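Local structure of CPI (Ascaris lumbricoides, 4IT7) at residues A[48-51]-A[57-60]; A[16-21]-A[94-99]; A[67-72]-A[77-82]; A[29-32]-A[38-41]. The protein probably inhibits cysteine proteases of the papain type, as other members of the cystatin family do. All coordinates share one frame; numbering follows the deposited sequence.

Contact 1: A[48-51]-A[57-60]; sequences AKTQ and NTVL
Ala48, Thr50, Thr58 and Leu60 meet on the closely packed face of this strand pair. CD2 of Leu60 rests 3.6 Å from CB of Ala48, and CG2 of Thr50 lies 3.5 Å from OG1 of Thr58, the two threonines standing side by side. With OG1 of Thr58 beside its own backbone N (chi1 -55°), both its hydroxyl and its methyl face CG2 of Thr50, the hydroxyl being the closer. Helix 17-33 covers this face through Ile19 and Leu22. Four backbone bonds hold the ladder, among them Val59 N to Lys49 O at 2.8 Å and its return, Lys49 N to Val59 O, at 3.0 Å. Gln51 and Asn57 form the other hydrogen-bonded pair. The strands, 162° apart in direction, are the arms of the hairpin whose turn carries the Gln-Val-Val-Ala-Gly signature, beginning at Gln51; in cystatins this hairpin enters the protease cleft. The opposite face is looser and more open to solvent. There the extended chain of Lys49 runs alongside Val59, Lys49 CE 4.0 Å from Val59 CB, and CG of Gln51 lies 3.8 Å from CB of Asn57. Phe9 reaches over this side, in cation-pi contact with Lys49.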
loop_
_atom_site.group_PDB
_atom_site.type_symbol
_atom_site.label_atom_id
_atom_site.label_comp_id
_atom_site.label_asym_id
_atom_site.label_seq_id
_atom_site.Cartn_x
_atom_site.Cartn_y
_atom_site.Cartn_z
ATOM N N ALA A 48 -3.201 -0.902 10.357
ATOM C CA ALA A 48 -2.875 -2.257 9.933
ATOM C C ALA A 48 -3.595 -3.209 10.838
ATOM O O ALA A 48 -3.580 -3.039 12.046
ATOM C CB ALA A 48 -1.384 -2.481 10.029
ATOM N N LYS A 49 -4.240 -4.217 10.270
ATOM C CA LYS A 49 -4.955 -5.178 11.079
ATOM C C LYS A 49 -4.998 -6.520 10.370
ATOM O O LYS A 49 -5.260 -6.583 9.158
ATOM C CB LYS A 49 -6.368 -4.694 11.329
ATOM C CG LYS A 49 -7.198 -4.589 10.073
ATOM C CD LYS A 49 -8.528 -3.946 10.409
ATOM C CE LYS A 49 -9.552 -4.246 9.339
ATOM N NZ LYS A 49 -10.904 -3.786 9.772
ATOM N N THR A 50 -4.785 -7.587 11.133
ATOM C CA THR A 50 -4.702 -8.931 10.576
ATOM C C THR A 50 -5.768 -9.852 11.158
ATOM O O THR A 50 -6.153 -9.739 12.329
ATOM C CB THR A 50 -3.293 -9.530 10.735
ATOM O OG1 THR A 50 -3.103 -9.938 12.089
ATOM C CG2 THR A 50 -2.215 -8.501 10.396
ATOM N N GLN A 51 -6.315 -10.702 10.301
ATOM C CA GLN A 51 -7.110 -11.804 10.731
ATOM C C GLN A 51 -6.514 -13.090 10.174
ATOM O O GLN A 51 -5.693 -13.071 9.252
ATOM C CB GLN A 51 -8.561 -11.632 10.321
ATOM C CG GLN A 51 -8.808 -11.586 8.841
ATOM C CD GLN A 51 -10.257 -11.849 8.533
ATOM O OE1 GLN A 51 -11.082 -11.963 9.446
ATOM N NE2 GLN A 51 -10.585 -11.952 7.242
ATOM N N ASN A 57 -5.043 -12.578 6.457
ATOM C CA ASN A 57 -5.528 -11.401 5.781
ATOM C C ASN A 57 -5.183 -10.115 6.516
ATOM O O ASN A 57 -5.673 -9.853 7.624
ATOM C CB ASN A 57 -7.038 -11.477 5.518
ATOM C CG ASN A 57 -7.483 -10.448 4.490
ATOM O OD1 ASN A 57 -6.726 -10.045 3.581
ATOM N ND2 ASN A 57 -8.699 -10.012 4.621
ATOM N N THR A 58 -4.333 -9.314 5.886
ATOM C CA THR A 58 -3.909 -8.031 6.415
ATOM C C THR A 58 -4.553 -6.852 5.672
ATOM O O THR A 58 -4.416 -6.753 4.449
ATOM C CB THR A 58 -2.391 -7.876 6.286
ATOM O OG1 THR A 58 -1.731 -8.976 6.927
ATOM C CG2 THR A 58 -1.948 -6.536 6.890
ATOM N N VAL A 59 -5.227 -5.962 6.394
ATOM C CA VAL A 59 -5.851 -4.793 5.767
ATOM C C VAL A 59 -5.079 -3.577 6.245
ATOM O O VAL A 59 -4.872 -3.378 7.463
ATOM C CB VAL A 59 -7.370 -4.647 6.029
ATOM C CG1 VAL A 59 -7.879 -3.310 5.449
ATOM C CG2 VAL A 59 -8.152 -5.800 5.420
ATOM N N LEU A 60 -4.599 -2.817 5.269
ATOM C CA LEU A 60 -3.811 -1.631 5.522
ATOM C C LEU A 60 -4.537 -0.425 4.987
ATOM O O LEU A 60 -5.239 -0.514 3.973
ATOM C CB LEU A 60 -2.408 -1.709 4.853
ATOM C CG LEU A 60 -1.535 -2.952 5.007
ATOM C CD1 LEU A 60 -0.328 -2.853 4.097
ATOM C CD2 LEU A 60 -1.101 -3.133 6.458
#

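Contact 2: A[16-21]-A[94-99]; sequences DPKIQA and IWEKPW
Lys18 and Glu96 join the first turn of helix 17-33 to strand 88-97 through a direct ion pair and a bridging water, the two side chains approaching from opposite directions. The direct interaction is a salt bridge: NZ of Lys18 donates to OE1 of Glu96 at 3.2 Å, arriving 38° out of the carboxylate plane. Lys18 bends at chi2 (53°) and again at chi4, which brings the ammonium group across the gap to the carboxylate. A second link is water-mediated: one water accepts from Lys18 NZ at 2.7 Å and donates to OE2 of Glu96 at 2.9 Å, so that each carboxylate oxygen is tied to the same lysine. A capping bond fixes the helix end that carries the lysine. Asp16 is the N-cap, its OD1 accepting from the backbone N of Lys18 at 2.6 Å, while its OD2 makes a salt bridge with Lys12. On the strand side, Glu96 stands two residues before Pro98 of the Pro-Trp pair of the second cystatin hairpin, which in relatives contacts the protease. With only 67 Å² buried and one flank hydrated, the bridge is a surface ion pair, and its charges are probably screened in part by solvent.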
loop_
_atom_site.group_PDB
_atom_site.type_symbol
_atom_site.label_atom_id
_atom_site.label_comp_id
_atom_site.label_asym_id
_atom_site.label_seq_id
_atom_site.Cartn_x
_atom_site.Cartn_y
_atom_site.Cartn_z
ATOM N N ASP A 16 5.830 -2.564 12.488
ATOM C CA ASP A 16 6.249 -3.935 12.250
ATOM C C ASP A 16 6.999 -4.036 10.908
ATOM O O ASP A 16 6.545 -3.517 9.873
ATOM C CB ASP A 16 5.039 -4.851 12.248
ATOM C CG ASP A 16 5.409 -6.298 12.063
ATOM O OD1 ASP A 16 6.343 -6.586 11.288
ATOM O OD2 ASP A 16 4.730 -7.152 12.675
ATOM N N PRO A 17 8.173 -4.685 10.930
ATOM C CA PRO A 17 9.002 -4.770 9.732
ATOM C C PRO A 17 8.276 -5.505 8.614
ATOM O O PRO A 17 8.421 -5.142 7.448
ATOM C CB PRO A 17 10.234 -5.555 10.203
ATOM C CG PRO A 17 10.264 -5.393 11.689
ATOM C CD PRO A 17 8.815 -5.317 12.103
ATOM N N LYS A 18 7.466 -6.493 8.973
ATOM C CA LYS A 18 6.621 -7.159 7.995
ATOM C C LYS A 18 5.469 -6.261 7.468
ATOM O O LYS A 18 5.131 -6.348 6.303
ATOM C CB LYS A 18 6.099 -8.508 8.541
ATOM C CG LYS A 18 5.160 -9.312 7.610
ATOM C CD LYS A 18 5.729 -9.569 6.203
ATOM C CE LYS A 18 5.054 -10.726 5.461
ATOM N NZ LYS A 18 3.566 -10.638 5.453
ATOM N N ILE A 19 4.842 -5.447 8.322
ATOM C CA ILE A 19 3.793 -4.540 7.858
ATOM C C ILE A 19 4.380 -3.532 6.867
ATOM O O ILE A 19 3.804 -3.340 5.810
ATOM C CB ILE A 19 3.029 -3.808 8.993
ATOM C CG1 ILE A 19 2.250 -4.814 9.848
ATOM C CG2 ILE A 19 2.091 -2.716 8.433
ATOM C CD1 ILE A 19 1.169 -5.631 9.167
ATOM N N GLN A 20 5.524 -2.935 7.195
ATOM C CA GLN A 20 6.219 -2.036 6.288
ATOM C C GLN A 20 6.485 -2.645 4.873
ATOM O O GLN A 20 6.106 -2.054 3.851
ATOM C CB GLN A 20 7.513 -1.552 6.937
ATOM C CG GLN A 20 7.294 -0.549 8.087
ATOM C CD GLN A 20 6.703 0.804 7.652
ATOM O OE1 GLN A 20 7.088 1.363 6.635
ATOM N NE2 GLN A 20 5.776 1.335 8.444
ATOM N N ALA A 21 7.110 -3.826 4.833
ATOM C CA ALA A 21 7.331 -4.616 3.595
ATOM C C ALA A 21 6.045 -4.747 2.826
ATOM O O ALA A 21 5.998 -4.429 1.633
ATOM C CB ALA A 21 7.859 -6.005 3.935
ATOM N N ILE A 94 -4.148 -7.629 1.829
ATOM C CA ILE A 94 -3.209 -8.602 1.399
ATOM C C ILE A 94 -3.476 -9.968 2.033
ATOM O O ILE A 94 -3.628 -10.095 3.263
ATOM C CB ILE A 94 -1.753 -8.147 1.477
ATOM C CG1 ILE A 94 -0.955 -9.248 2.086
ATOM C CG2 ILE A 94 -1.576 -6.760 2.115
ATOM C CD1 ILE A 94 0.278 -9.530 1.264
ATOM N N TRP A 95 -3.576 -10.972 1.156
ATOM C CA TRP A 95 -4.016 -12.304 1.514
ATOM C C TRP A 95 -2.933 -13.298 1.239
ATOM O O TRP A 95 -2.478 -13.434 0.091
ATOM C CB TRP A 95 -5.285 -12.651 0.747
ATOM C CG TRP A 95 -5.936 -13.896 1.253
ATOM C CD1 TRP A 95 -5.772 -14.488 2.502
ATOM C CD2 TRP A 95 -6.902 -14.737 0.552
ATOM N NE1 TRP A 95 -6.550 -15.598 2.614
ATOM C CE2 TRP A 95 -7.241 -15.818 1.468
ATOM C CE3 TRP A 95 -7.498 -14.712 -0.721
ATOM C CZ2 TRP A 95 -8.150 -16.824 1.119
ATOM C CZ3 TRP A 95 -8.413 -15.725 -1.053
ATOM C CH2 TRP A 95 -8.734 -16.750 -0.156
ATOM N N GLU A 96 -2.486 -13.971 2.298
ATOM C CA GLU A 96 -1.416 -14.959 2.185
ATOM C C GLU A 96 -1.796 -16.381 2.562
ATOM O O GLU A 96 -2.371 -16.638 3.626
ATOM C CB GLU A 96 -0.186 -14.562 2.968
ATOM C CG GLU A 96 0.110 -13.105 2.977
ATOM C CD GLU A 96 0.990 -12.758 4.146
ATOM O OE1 GLU A 96 2.137 -13.180 4.131
ATOM O OE2 GLU A 96 0.532 -12.081 5.088
ATOM N N LYS A 97 -1.444 -17.304 1.669
ATOM C CA LYS A 97 -1.663 -18.732 1.890
ATOM C C LYS A 97 -0.399 -19.462 1.554
ATOM O O LYS A 97 -0.249 -19.931 0.413
ATOM C CB LYS A 97 -2.820 -19.221 1.017
ATOM C CG LYS A 97 -4.145 -18.696 1.497
ATOM C CD LYS A 97 -5.285 -19.252 0.677
ATOM C CE LYS A 97 -5.259 -18.666 -0.718
ATOM N NZ LYS A 97 -6.557 -18.932 -1.409
ATOM N N PRO A 98 0.526 -19.593 2.538
ATOM C CA PRO A 98 1.891 -20.093 2.258
ATOM C C PRO A 98 1.940 -21.582 1.848
ATOM O O PRO A 98 2.981 -22.064 1.401
ATOM C CB PRO A 98 2.618 -19.884 3.589
ATOM C CG PRO A 98 1.805 -18.848 4.304
ATOM C CD PRO A 98 0.395 -19.190 3.946
ATOM N N TRP A 99 0.830 -22.306 2.005
ATOM C CA TRP A 99 0.756 -23.676 1.462
ATOM C C TRP A 99 0.395 -23.737 -0.015
ATOM O O TRP A 99 0.547 -24.798 -0.652
ATOM C CB TRP A 99 -0.247 -24.499 2.239
ATOM C CG TRP A 99 -1.641 -23.949 2.208
ATOM C CD1 TRP A 99 -2.673 -24.258 1.319
ATOM C CD2 TRP A 99 -2.210 -22.956 3.115
ATOM N NE1 TRP A 99 -3.802 -23.556 1.612
ATOM C CE2 TRP A 99 -3.608 -22.773 2.692
ATOM C CE3 TRP A 99 -1.725 -22.228 4.208
ATOM C CZ2 TRP A 99 -4.453 -21.884 3.335
ATOM C CZ3 TRP A 99 -2.605 -21.371 4.873
ATOM C CH2 TRP A 99 -3.929 -21.201 4.455
HETATM O O HOH W 1 2.104 -11.642 7.502
#

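Contact 3: A[67-72]-A[77-82]; sequences TSCRKN and GNCEAV
The disulfide between Cys69 and Cys79 ties the end of strand 56-70 to the irregular loop that leads on to strand 88-97. Cys69 SG and Cys79 SG are modelled 2.3 Å apart, longer than the usual value of about 2.05 Å, so the exact length is doubtful; the torsion about the bond is -90°, a left-handed bridge near its relaxed value. Both cysteines set SG beside their own backbone N (chi1 -74° in Cys69, -65° in Cys79), and Cys69 CB ends 3.8 Å from Cys79 CB. Of the two disulfides of this protein, the other being Cys90-Cys110, this one belongs to the loop following the third strand of the cystatin fold, as does the first disulfide of type 2 cystatins. Beside it Thr67 packs against the loop backbone: its CG2 touches the carbonyl O of Cys79 at 3.3 Å, and its CB lies 3.5 Å from the O of Glu80. These are van der Waals contacts, and no hydrogen bond crosses between 67-72 and 77-82. OG1 of Thr67 is engaged in an ST turn, accepting from the backbone N of Cys69 at 3.1 Å; it also bonds to the carbonyl O of Gln39 on strand 38-51. That turn rounds the corner at Ser68. Val82 closes the far end loosely, its CG2 being 4.2 Å from CA of Thr67 and its CG1 4.1 Å from N of Ser68.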
loop_
_atom_site.group_PDB
_atom_site.type_symbol
_atom_site.label_atom_id
_atom_site.label_comp_id
_atom_site.label_asym_id
_atom_site.label_seq_id
_atom_site.Cartn_x
_atom_site.Cartn_y
_atom_site.Cartn_z
ATOM N N THR A 67 4.235 12.237 -6.437
ATOM C CA THR A 67 5.648 12.668 -6.484
ATOM C C THR A 67 5.811 13.313 -7.838
ATOM O O THR A 67 4.834 13.396 -8.602
ATOM C CB THR A 67 6.662 11.489 -6.386
ATOM O OG1 THR A 67 6.591 10.673 -7.570
ATOM C CG2 THR A 67 6.413 10.620 -5.094
ATOM N N SER A 68 7.030 13.733 -8.177
ATOM C CA SER A 68 7.258 14.205 -9.544
ATOM C C SER A 68 7.944 13.160 -10.441
ATOM O O SER A 68 8.362 13.442 -11.562
ATOM C CB SER A 68 8.032 15.504 -9.520
ATOM O OG SER A 68 9.366 15.211 -9.193
ATOM N N CYS A 69 8.033 11.953 -9.948
ATOM C CA CYS A 69 8.573 10.865 -10.694
ATOM C C CYS A 69 7.516 10.374 -11.656
ATOM O O CYS A 69 6.490 9.910 -11.258
ATOM C CB CYS A 69 9.038 9.778 -9.737
ATOM S SG CYS A 69 10.552 10.165 -8.846
ATOM N N ARG A 70 7.780 10.528 -12.938
ATOM C CA ARG A 70 6.847 10.113 -13.936
ATOM C C ARG A 70 6.967 8.640 -14.075
ATOM O O ARG A 70 8.029 8.115 -13.982
ATOM C CB ARG A 70 7.079 10.849 -15.251
ATOM C CG ARG A 70 6.013 10.582 -16.288
ATOM C CD ARG A 70 6.015 11.483 -17.519
ATOM N NE ARG A 70 7.262 11.430 -18.277
ATOM C CZ ARG A 70 8.217 12.350 -18.214
ATOM N NH1 ARG A 70 8.083 13.403 -17.434
ATOM N NH2 ARG A 70 9.308 12.212 -18.921
ATOM N N LYS A 71 5.846 7.972 -14.264
ATOM C CA LYS A 71 5.809 6.540 -14.518
ATOM C C LYS A 71 6.439 6.191 -15.863
ATOM O O LYS A 71 6.830 5.089 -16.093
ATOM C CB LYS A 71 4.372 6.005 -14.447
ATOM C CG LYS A 71 3.876 5.684 -13.050
ATOM C CD LYS A 71 2.543 4.988 -13.035
ATOM C CE LYS A 71 1.720 5.407 -11.866
ATOM N NZ LYS A 71 0.300 5.153 -12.081
ATOM N N ASN A 72 6.511 7.162 -16.755
ATOM C CA ASN A 72 7.078 6.945 -18.071
ATOM C C ASN A 72 8.563 7.108 -18.097
ATOM O O ASN A 72 9.122 7.419 -19.101
ATOM C CB ASN A 72 6.420 7.873 -19.090
ATOM C CG ASN A 72 5.092 7.348 -19.539
ATOM O OD1 ASN A 72 4.833 6.163 -19.407
ATOM N ND2 ASN A 72 4.248 8.198 -20.040
ATOM N N GLY A 77 16.359 8.232 -8.219
ATOM C CA GLY A 77 16.389 7.892 -6.815
ATOM C C GLY A 77 15.111 7.664 -6.050
ATOM O O GLY A 77 14.194 7.033 -6.525
ATOM N N ASN A 78 15.072 8.174 -4.833
ATOM C CA ASN A 78 13.863 8.209 -4.065
ATOM C C ASN A 78 12.905 9.119 -4.789
ATOM O O ASN A 78 13.329 10.042 -5.490
ATOM C CB ASN A 78 14.132 8.810 -2.686
ATOM C CG ASN A 78 14.510 7.777 -1.651
ATOM O OD1 ASN A 78 15.665 7.400 -1.536
ATOM N ND2 ASN A 78 13.542 7.350 -0.867
ATOM N N CYS A 79 11.618 8.896 -4.596
ATOM C CA CYS A 79 10.660 9.782 -5.152
ATOM C C CYS A 79 9.908 10.485 -4.053
ATOM O O CYS A 79 9.152 9.879 -3.323
ATOM C CB CYS A 79 9.755 9.004 -6.064
ATOM S SG CYS A 79 10.671 8.361 -7.456
ATOM N N GLU A 80 10.143 11.783 -3.926
ATOM C CA GLU A 80 9.586 12.525 -2.797
ATOM C C GLU A 80 8.231 13.187 -3.008
ATOM O O GLU A 80 7.976 13.785 -4.019
ATOM C CB GLU A 80 10.586 13.532 -2.244
ATOM C CG GLU A 80 11.961 12.960 -2.005
ATOM C CD GLU A 80 12.050 12.158 -0.739
ATOM O OE1 GLU A 80 11.259 12.399 0.164
ATOM O OE2 GLU A 80 12.943 11.319 -0.627
ATOM N N ALA A 81 7.374 13.049 -2.009
ATOM C CA ALA A 81 6.040 13.652 -1.976
ATOM C C ALA A 81 6.180 15.135 -2.251
ATOM O O ALA A 81 7.176 15.764 -1.884
ATOM C CB ALA A 81 5.361 13.422 -0.632
ATOM N N VAL A 82 5.176 15.683 -2.899
ATOM C CA VAL A 82 5.201 17.069 -3.304
ATOM C C VAL A 82 4.048 17.859 -2.686
ATOM O O VAL A 82 2.970 17.340 -2.501
ATOM C CB VAL A 82 5.297 17.186 -4.829
ATOM C CG1 VAL A 82 6.619 16.635 -5.305
ATOM C CG2 VAL A 82 4.157 16.491 -5.526
#

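Contact 4: A[29-32]-A[38-41]; sequences RINA and FQQT
Asn31, late in helix 17-33, pairs its side-chain amide with the backbone of Gln40 at both ends. Two hydrogen bonds carry the contact. The backbone N of Gln40 donates to OD1 of Asn31 at 2.7 Å, with a C=O...donor angle of 113°, so it comes well to one side of the oxygen. In return, ND2 of Asn31 donates to the carbonyl O of Gln40 at 2.9 Å and nearly straight (170° at the hydrogen); the acceptor lies close to the plane of the asparagine amide. Two bonds to one residue fix the rotation of this buried amide and satisfy N and O of Gln40, two atoms on one edge of the strand. A third bond is internal to 38-41: Gln40 folds back, its CG beside its own N (chi1 -54°) with a second bend at chi2, so that NE2 of Gln40 reaches the carbonyl O of Phe38 at 2.7 Å. Van der Waals contact adds to this. CB of Gln40 lies 3.4 Å from OD1 of Asn31, and the side chain of Gln39 runs past the amide, its OE1 3.8 Å from ND2 of Asn31. The long helix of the cystatin fold, which the antiparallel sheet packs against, is here held by Asn31 to the start of strand 38-51, whose other edge pairs with strand 56-70; the same turn reaches Lys71 through the carbonyl of Asn31, and Ile30 packs on strand 102-112.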
loop_
_atom_site.group_PDB
_atom_site.type_symbol
_atom_site.label_atom_id
_atom_site.label_comp_id
_atom_site.label_asym_id
_atom_site.label_seq_id
_atom_site.Cartn_x
_atom_site.Cartn_y
_atom_site.Cartn_z
ATOM N N ARG A 29 1.908 -1.967 -6.297
ATOM C CA ARG A 29 0.660 -2.342 -6.920
ATOM C C ARG A 29 -0.234 -1.127 -7.236
ATOM O O ARG A 29 -0.826 -1.038 -8.288
ATOM C CB ARG A 29 -0.061 -3.318 -5.983
ATOM C CG ARG A 29 -0.443 -4.656 -6.567
ATOM C CD ARG A 29 0.712 -5.647 -6.754
ATOM N NE ARG A 29 1.988 -5.288 -6.115
ATOM C CZ ARG A 29 2.938 -6.169 -5.761
ATOM N NH1 ARG A 29 4.087 -5.750 -5.211
ATOM N NH2 ARG A 29 2.746 -7.478 -5.960
ATOM N N ILE A 30 -0.372 -0.183 -6.313
ATOM C CA ILE A 30 -1.168 1.014 -6.588
ATOM C C ILE A 30 -0.581 1.724 -7.807
ATOM O O ILE A 30 -1.288 2.009 -8.732
ATOM C CB ILE A 30 -1.171 1.979 -5.361
ATOM C CG1 ILE A 30 -1.867 1.310 -4.163
ATOM C CG2 ILE A 30 -1.775 3.342 -5.729
ATOM C CD1 ILE A 30 -1.598 1.978 -2.815
ATOM N N ASN A 31 0.717 1.895 -7.840
ATOM C CA ASN A 31 1.342 2.620 -8.926
ATOM C C ASN A 31 1.210 1.913 -10.282
ATOM O O ASN A 31 0.946 2.582 -11.302
ATOM C CB ASN A 31 2.831 2.928 -8.579
ATOM C CG ASN A 31 2.978 4.217 -7.732
ATOM O OD1 ASN A 31 2.146 5.138 -7.809
ATOM N ND2 ASN A 31 4.015 4.273 -6.927
ATOM N N ALA A 32 1.369 0.571 -10.281
ATOM C CA ALA A 32 1.249 -0.296 -11.502
ATOM C C ALA A 32 -0.132 -0.245 -12.146
ATOM O O ALA A 32 -0.268 -0.186 -13.384
ATOM C CB ALA A 32 1.662 -1.732 -11.197
ATOM N N PHE A 38 2.033 9.922 -12.799
ATOM C CA PHE A 38 3.103 10.170 -11.798
ATOM C C PHE A 38 3.018 9.113 -10.675
ATOM O O PHE A 38 1.909 8.773 -10.213
ATOM C CB PHE A 38 2.950 11.576 -11.181
ATOM C CG PHE A 38 3.297 12.697 -12.129
ATOM C CD1 PHE A 38 4.553 13.302 -12.073
ATOM C CD2 PHE A 38 2.369 13.156 -13.083
ATOM C CE1 PHE A 38 4.888 14.329 -12.948
ATOM C CE2 PHE A 38 2.712 14.182 -13.971
ATOM C CZ PHE A 38 3.975 14.767 -13.893
ATOM N N GLN A 39 4.174 8.596 -10.275
ATOM C CA GLN A 39 4.300 7.715 -9.129
ATOM C C GLN A 39 3.751 8.371 -7.889
ATOM O O GLN A 39 3.889 9.598 -7.714
ATOM C CB GLN A 39 5.770 7.457 -8.834
ATOM C CG GLN A 39 6.533 7.104 -10.081
ATOM C CD GLN A 39 7.070 5.703 -10.033
ATOM O OE1 GLN A 39 6.311 4.702 -9.987
ATOM N NE2 GLN A 39 8.391 5.610 -10.042
ATOM N N GLN A 40 3.163 7.542 -7.029
ATOM C CA GLN A 40 2.696 7.952 -5.718
ATOM C C GLN A 40 3.682 7.389 -4.691
ATOM O O GLN A 40 4.411 6.437 -4.963
ATOM C CB GLN A 40 1.278 7.433 -5.443
ATOM C CG GLN A 40 0.205 7.766 -6.484
ATOM C CD GLN A 40 0.149 9.256 -6.773
ATOM O OE1 GLN A 40 -0.338 10.050 -5.956
ATOM N NE2 GLN A 40 0.671 9.650 -7.943
ATOM N N THR A 41 3.716 7.994 -3.502
ATOM C CA THR A 41 4.587 7.522 -2.477
ATOM C C THR A 41 3.760 7.417 -1.217
ATOM O O THR A 41 2.666 8.015 -1.127
ATOM C CB THR A 41 5.822 8.417 -2.288
ATOM O OG1 THR A 41 6.728 7.762 -1.403
ATOM C CG2 THR A 41 5.477 9.777 -1.680
#

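From the N terminus, residues 16-21 open contact 2, the widest loop, which closes only at 94-99; the other three contacts nest inside it in series and none cross. Contact 4 closes first, around the turn from helix 17-33 into strand 38-51. Contact 1 follows, shutting the hairpin of strands 38-51 and 56-70, and contact 3 then seals the loop beyond strand 56-70. Contacts 1 and 2, centres 9 Å apart, share one end of the molecule, where Ile19 packs on Ala48 and Leu60. Contacts 3 and 4, also 9 Å between centres, share the opposite end through Gln39, which bonds to Thr67 and Cys69. Helix and sheet are therefore joined at both ends.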